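Local coordinates for protein disulfide-isomerase A4 (Rattus norvegicus, PDB 3EC3) that catalyses the rearrangement of disulfide bonds in proteins, working in the endoplasmic reticulum, this piece being its noncatalytic b-b' fragment, at residues A197-M209 / F222-V234. The protein carries 1 engineered substitution. Sequence-based numbering, arbitrary orientation.
Sequences AAILDESGKKFAM and FVMAFKKGKLKPV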
loop_
_atom_site.group_PDB
_atom_site.type_symbol
_atom_site.label_atom_id
_atom_site.label_comp_id
_atom_site.label_asym_id
_atom_site.label_seq_id
_atom_site.Cartn_x
_atom_site.Cartn_y
_atom_site.Cartn_z
ATOM N N ALA A 197 -18.789 0.245 2.971
ATOM C CA ALA A 197 -17.660 1.164 3.216
ATOM C C ALA A 197 -17.764 1.850 4.572
ATOM O O ALA A 197 -18.864 2.121 5.057
ATOM C CB ALA A 197 -17.545 2.200 2.087
ATOM N N ALA A 198 -16.604 2.089 5.175
ATOM C CA ALA A 198 -16.504 2.840 6.421
ATOM C C ALA A 198 -15.323 3.821 6.400
ATOM O O ALA A 198 -14.384 3.694 5.589
ATOM C CB ALA A 198 -16.425 1.874 7.626
ATOM N N ILE A 199 -15.374 4.803 7.291
ATOM C CA ILE A 199 -14.245 5.663 7.540
ATOM C C ILE A 199 -13.836 5.578 9.005
ATOM O O ILE A 199 -14.669 5.732 9.890
ATOM C CB ILE A 199 -14.558 7.137 7.161
ATOM C CG1 ILE A 199 -14.922 7.219 5.672
ATOM C CG2 ILE A 199 -13.354 8.058 7.562
ATOM C CD1 ILE A 199 -15.206 8.569 5.125
ATOM N N LEU A 200 -12.550 5.348 9.252
ATOM C CA LEU A 200 -11.996 5.481 10.604
ATOM C C LEU A 200 -11.294 6.852 10.738
ATOM O O LEU A 200 -10.393 7.162 9.948
ATOM C CB LEU A 200 -10.998 4.345 10.900
ATOM C CG LEU A 200 -11.225 2.896 10.428
ATOM C CD1 LEU A 200 -10.321 1.926 11.186
ATOM C CD2 LEU A 200 -12.688 2.475 10.553
ATOM N N ASP A 201 -11.690 7.671 11.722
ATOM C CA ASP A 201 -11.045 8.986 11.883
ATOM C C ASP A 201 -9.934 9.033 12.925
ATOM O O ASP A 201 -9.694 8.059 13.661
ATOM C CB ASP A 201 -12.051 10.140 12.070
ATOM C CG ASP A 201 -12.584 10.240 13.487
ATOM O OD1 ASP A 201 -12.175 9.424 14.350
ATOM O OD2 ASP A 201 -13.416 11.140 13.747
ATOM N N GLU A 202 -9.295 10.200 13.000
ATOM C CA GLU A 202 -8.106 10.426 13.794
ATOM C C GLU A 202 -8.406 10.359 15.285
ATOM O O GLU A 202 -7.493 10.187 16.087
ATOM C CB GLU A 202 -7.564 11.805 13.462
ATOM C CG GLU A 202 -6.143 11.814 12.955
ATOM C CD GLU A 202 -5.947 12.792 11.801
ATOM O OE1 GLU A 202 -6.950 13.285 11.238
ATOM O OE2 GLU A 202 -4.780 13.061 11.455
ATOM N N SER A 203 -9.682 10.495 15.654
ATOM C CA SER A 203 -10.083 10.540 17.074
ATOM C C SER A 203 -10.468 9.182 17.653
ATOM O O SER A 203 -10.584 9.022 18.870
ATOM C CB SER A 203 -11.234 11.536 17.297
ATOM O OG SER A 203 -10.944 12.792 16.727
ATOM N N GLY A 204 -10.689 8.214 16.779
ATOM C CA GLY A 204 -11.075 6.876 17.213
ATOM C C GLY A 204 -12.524 6.561 16.910
ATOM O O GLY A 204 -13.018 5.499 17.284
ATOM N N LYS A 205 -13.201 7.489 16.240
ATOM C CA LYS A 205 -14.591 7.304 15.845
ATOM C C LYS A 205 -14.649 6.605 14.477
ATOM O O LYS A 205 -13.686 6.657 13.712
ATOM C CB LYS A 205 -15.302 8.650 15.810
ATOM C CG LYS A 205 -15.081 9.466 17.105
ATOM C CD LYS A 205 -16.217 10.418 17.436
ATOM C CE LYS A 205 -15.962 11.072 18.799
ATOM N NZ LYS A 205 -17.183 11.636 19.466
ATOM N N LYS A 206 -15.780 5.960 14.194
ATOM C CA LYS A 206 -15.985 5.221 12.952
ATOM C C LYS A 206 -17.309 5.640 12.322
ATOM O O LYS A 206 -18.270 5.941 13.039
ATOM C CB LYS A 206 -15.972 3.718 13.233
ATOM C CG LYS A 206 -14.598 3.193 13.674
ATOM C CD LYS A 206 -14.735 2.109 14.772
ATOM C CE LYS A 206 -13.369 1.762 15.411
ATOM N NZ LYS A 206 -12.327 1.268 14.432
ATOM N N PHE A 207 -17.349 5.689 10.992
ATOM C CA PHE A 207 -18.554 6.110 10.278
ATOM C C PHE A 207 -18.906 5.061 9.232
ATOM O O PHE A 207 -18.058 4.695 8.421
ATOM C CB PHE A 207 -18.337 7.484 9.632
ATOM C CG PHE A 207 -17.820 8.527 10.591
ATOM C CD1 PHE A 207 -16.449 8.676 10.819
ATOM C CD2 PHE A 207 -18.710 9.344 11.296
ATOM C CE1 PHE A 207 -15.973 9.627 11.716
ATOM C CE2 PHE A 207 -18.244 10.307 12.203
ATOM C CZ PHE A 207 -16.877 10.449 12.413
ATOM N N ALA A 208 -20.142 4.567 9.242
ATOM C CA ALA A 208 -20.513 3.528 8.281
ATOM C C ALA A 208 -21.315 4.124 7.135
ATOM O O ALA A 208 -22.207 4.950 7.373
ATOM C CB ALA A 208 -21.305 2.416 8.962
HETATM N N MSE A 209 -21.005 3.709 5.905
HETATM C CA MSE A 209 -21.748 4.173 4.730
HETATM C C MSE A 209 -23.106 3.513 4.634
HETATM O O MSE A 209 -23.209 2.290 4.668
HETATM C CB MSE A 209 -20.987 3.941 3.413
HETATM C CG MSE A 209 -21.716 4.510 2.183
HETATM SE SE MSE A 209 -20.777 4.200 0.520
HETATM C CE MSE A 209 -21.917 3.019 -0.335
ATOM N N PHE A 222 -19.954 9.808 0.275
ATOM C CA PHE A 222 -19.678 9.384 1.648
ATOM C C PHE A 222 -18.410 10.044 2.212
ATOM O O PHE A 222 -18.433 10.605 3.316
ATOM C CB PHE A 222 -19.585 7.845 1.659
ATOM C CG PHE A 222 -19.183 7.228 2.979
ATOM C CD1 PHE A 222 -18.081 6.356 3.030
ATOM C CD2 PHE A 222 -19.924 7.443 4.140
ATOM C CE1 PHE A 222 -17.700 5.738 4.223
ATOM C CE2 PHE A 222 -19.556 6.839 5.346
ATOM C CZ PHE A 222 -18.441 5.984 5.392
ATOM N N VAL A 223 -17.315 9.979 1.445
ATOM C CA VAL A 223 -16.057 10.667 1.794
ATOM C C VAL A 223 -16.225 12.210 1.853
ATOM O O VAL A 223 -15.694 12.866 2.766
ATOM C CB VAL A 223 -14.907 10.255 0.822
ATOM C CG1 VAL A 223 -13.648 11.087 1.044
ATOM C CG2 VAL A 223 -14.614 8.720 0.954
HETATM N N MSE A 224 -16.934 12.780 0.886
HETATM C CA MSE A 224 -17.206 14.218 0.879
HETATM C C MSE A 224 -18.014 14.612 2.123
HETATM O O MSE A 224 -17.707 15.621 2.789
HETATM C CB MSE A 224 -17.943 14.652 -0.396
HETATM C CG MSE A 224 -17.031 15.086 -1.542
HETATM SE SE MSE A 224 -15.939 16.656 -1.026
HETATM C CE MSE A 224 -14.860 16.951 -2.664
ATOM N N ALA A 225 -19.023 13.807 2.450
ATOM C CA ALA A 225 -19.885 14.116 3.606
ATOM C C ALA A 225 -19.056 14.035 4.892
ATOM O O ALA A 225 -19.210 14.879 5.807
ATOM C CB ALA A 225 -21.086 13.198 3.655
ATOM N N PHE A 226 -18.145 13.058 4.928
ATOM C CA PHE A 226 -17.174 12.932 6.012
ATOM C C PHE A 226 -16.314 14.187 6.156
ATOM O O PHE A 226 -16.175 14.717 7.252
ATOM C CB PHE A 226 -16.252 11.723 5.824
ATOM C CG PHE A 226 -15.051 11.733 6.769
ATOM C CD1 PHE A 226 -13.791 12.135 6.322
ATOM C CD2 PHE A 226 -15.203 11.366 8.109
ATOM C CE1 PHE A 226 -12.704 12.146 7.187
ATOM C CE2 PHE A 226 -14.122 11.390 8.998
ATOM C CZ PHE A 226 -12.874 11.776 8.544
ATOM N N LYS A 227 -15.742 14.633 5.038
ATOM C CA LYS A 227 -14.841 15.781 4.973
ATOM C C LYS A 227 -15.518 17.020 5.510
ATOM O O LYS A 227 -14.908 17.829 6.239
ATOM C CB LYS A 227 -14.472 16.041 3.515
ATOM C CG LYS A 227 -13.532 17.220 3.278
ATOM C CD LYS A 227 -13.264 17.310 1.782
ATOM C CE LYS A 227 -11.786 17.306 1.420
ATOM N NZ LYS A 227 -10.826 16.711 2.413
ATOM N N LYS A 228 -16.777 17.163 5.113
ATOM C CA LYS A 228 -17.602 18.327 5.433
ATOM C C LYS A 228 -18.231 18.243 6.821
ATOM O O LYS A 228 -18.963 19.153 7.226
ATOM C CB LYS A 228 -18.682 18.486 4.365
ATOM C CG LYS A 228 -18.192 19.106 3.068
ATOM C CD LYS A 228 -19.364 19.343 2.111
ATOM C CE LYS A 228 -19.008 18.933 0.679
ATOM N NZ LYS A 228 -20.168 18.286 -0.042
ATOM N N GLY A 229 -17.936 17.160 7.544
ATOM C CA GLY A 229 -18.446 16.955 8.898
ATOM C C GLY A 229 -19.937 16.681 8.961
ATOM O O GLY A 229 -20.585 17.066 9.926
ATOM N N LYS A 230 -20.485 16.018 7.941
ATOM C CA LYS A 230 -21.938 15.818 7.831
ATOM C C LYS A 230 -22.407 14.433 8.284
ATOM O O LYS A 230 -23.606 14.128 8.220
ATOM C CB LYS A 230 -22.409 16.105 6.405
ATOM C CG LYS A 230 -22.503 17.577 6.080
ATOM C CD LYS A 230 -22.367 17.851 4.585
ATOM C CE LYS A 230 -23.512 17.260 3.761
ATOM N NZ LYS A 230 -23.706 18.037 2.496
ATOM N N LEU A 231 -21.462 13.610 8.752
ATOM C CA LEU A 231 -21.738 12.240 9.217
ATOM C C LEU A 231 -21.713 12.118 10.744
ATOM O O LEU A 231 -21.053 12.906 11.423
ATOM C CB LEU A 231 -20.712 11.261 8.638
ATOM C CG LEU A 231 -20.559 11.147 7.119
ATOM C CD1 LEU A 231 -19.501 10.067 6.807
ATOM C CD2 LEU A 231 -21.903 10.842 6.427
ATOM N N LYS A 232 -22.416 11.111 11.264
ATOM C CA LYS A 232 -22.448 10.824 12.701
ATOM C C LYS A 232 -21.828 9.447 12.934
ATOM O O LYS A 232 -22.080 8.512 12.145
ATOM C CB LYS A 232 -23.890 10.850 13.234
ATOM C CG LYS A 232 -24.465 12.251 13.439
ATOM C CD LYS A 232 -23.400 13.209 14.005
ATOM C CE LYS A 232 -23.910 14.631 14.103
ATOM N NZ LYS A 232 -25.036 14.681 15.061
ATOM N N PRO A 233 -21.042 9.303 14.029
ATOM C CA PRO A 233 -20.306 8.052 14.246
ATOM C C PRO A 233 -21.118 6.901 14.814
ATOM O O PRO A 233 -22.157 7.108 15.497
ATOM C CB PRO A 233 -19.214 8.451 15.247
ATOM C CG PRO A 233 -19.776 9.619 15.993
ATOM C CD PRO A 233 -20.807 10.294 15.114
ATOM N N VAL A 234 -20.621 5.693 14.565
ATOM C CA VAL A 234 -21.212 4.477 15.144
ATOM C C VAL A 234 -20.861 4.392 16.654
ATOM O O VAL A 234 -19.878 4.982 17.103
ATOM C CB VAL A 234 -20.765 3.203 14.376
ATOM C CG1 VAL A 234 -21.639 2.019 14.732
ATOM C CG2 VAL A 234 -20.816 3.438 12.861
HETATM O O HOH W 1 -21.917 6.034 10.944
#
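The closing beta-hairpin and C-terminal helix of a thioredoxin-like domain meet here through I199, F207 and M209 on the hairpin and F222 and F226 on the helix. The F222 ring is sandwiched: CB of M209 stands over the centre of one face, 3.5 Å from the centroid, while CD1 of I199 covers the opposite face nearer the rim. At the edge of the ring, CZ of F222 lies 3.3 Å from O of F207, in the outer strand. Without the ring, as with an alanine at F222, I199 and M209 would probably face a gap between helix and hairpin. At F226, one helical turn after F222, CG2 of I199, anti to the backbone N with CG1 at chi1 -60°, sits almost centrally over the ring, and CD1 of I199 reaches CB of F226 at 3.4 Å. The F226 edge in turn is directed at the face of F207, an offset edge-to-face pair with planes at 63°; Y169 makes another edge-to-face contact with F226.

In the thioredoxin fold the C-terminal helix lies against one face of the sheet; here helix 222-227 runs roughly alongside strand 197-200, and strand 206-208 is outermost. Past the helix, G229 forms a Schellman motif, and the chain turns back along that outer strand. The returning chain flanks the F207 side chain, which lies side by side with P233, CE2 of F207 being 3.5 Å from N of P233, while L231 packs its CB against CD2 of F207. V234 N donates to O of K206 at 2.8 Å, nearly straight at 164°. A water continues this edge pairing, accepting from N of A208 and donating to O of K232.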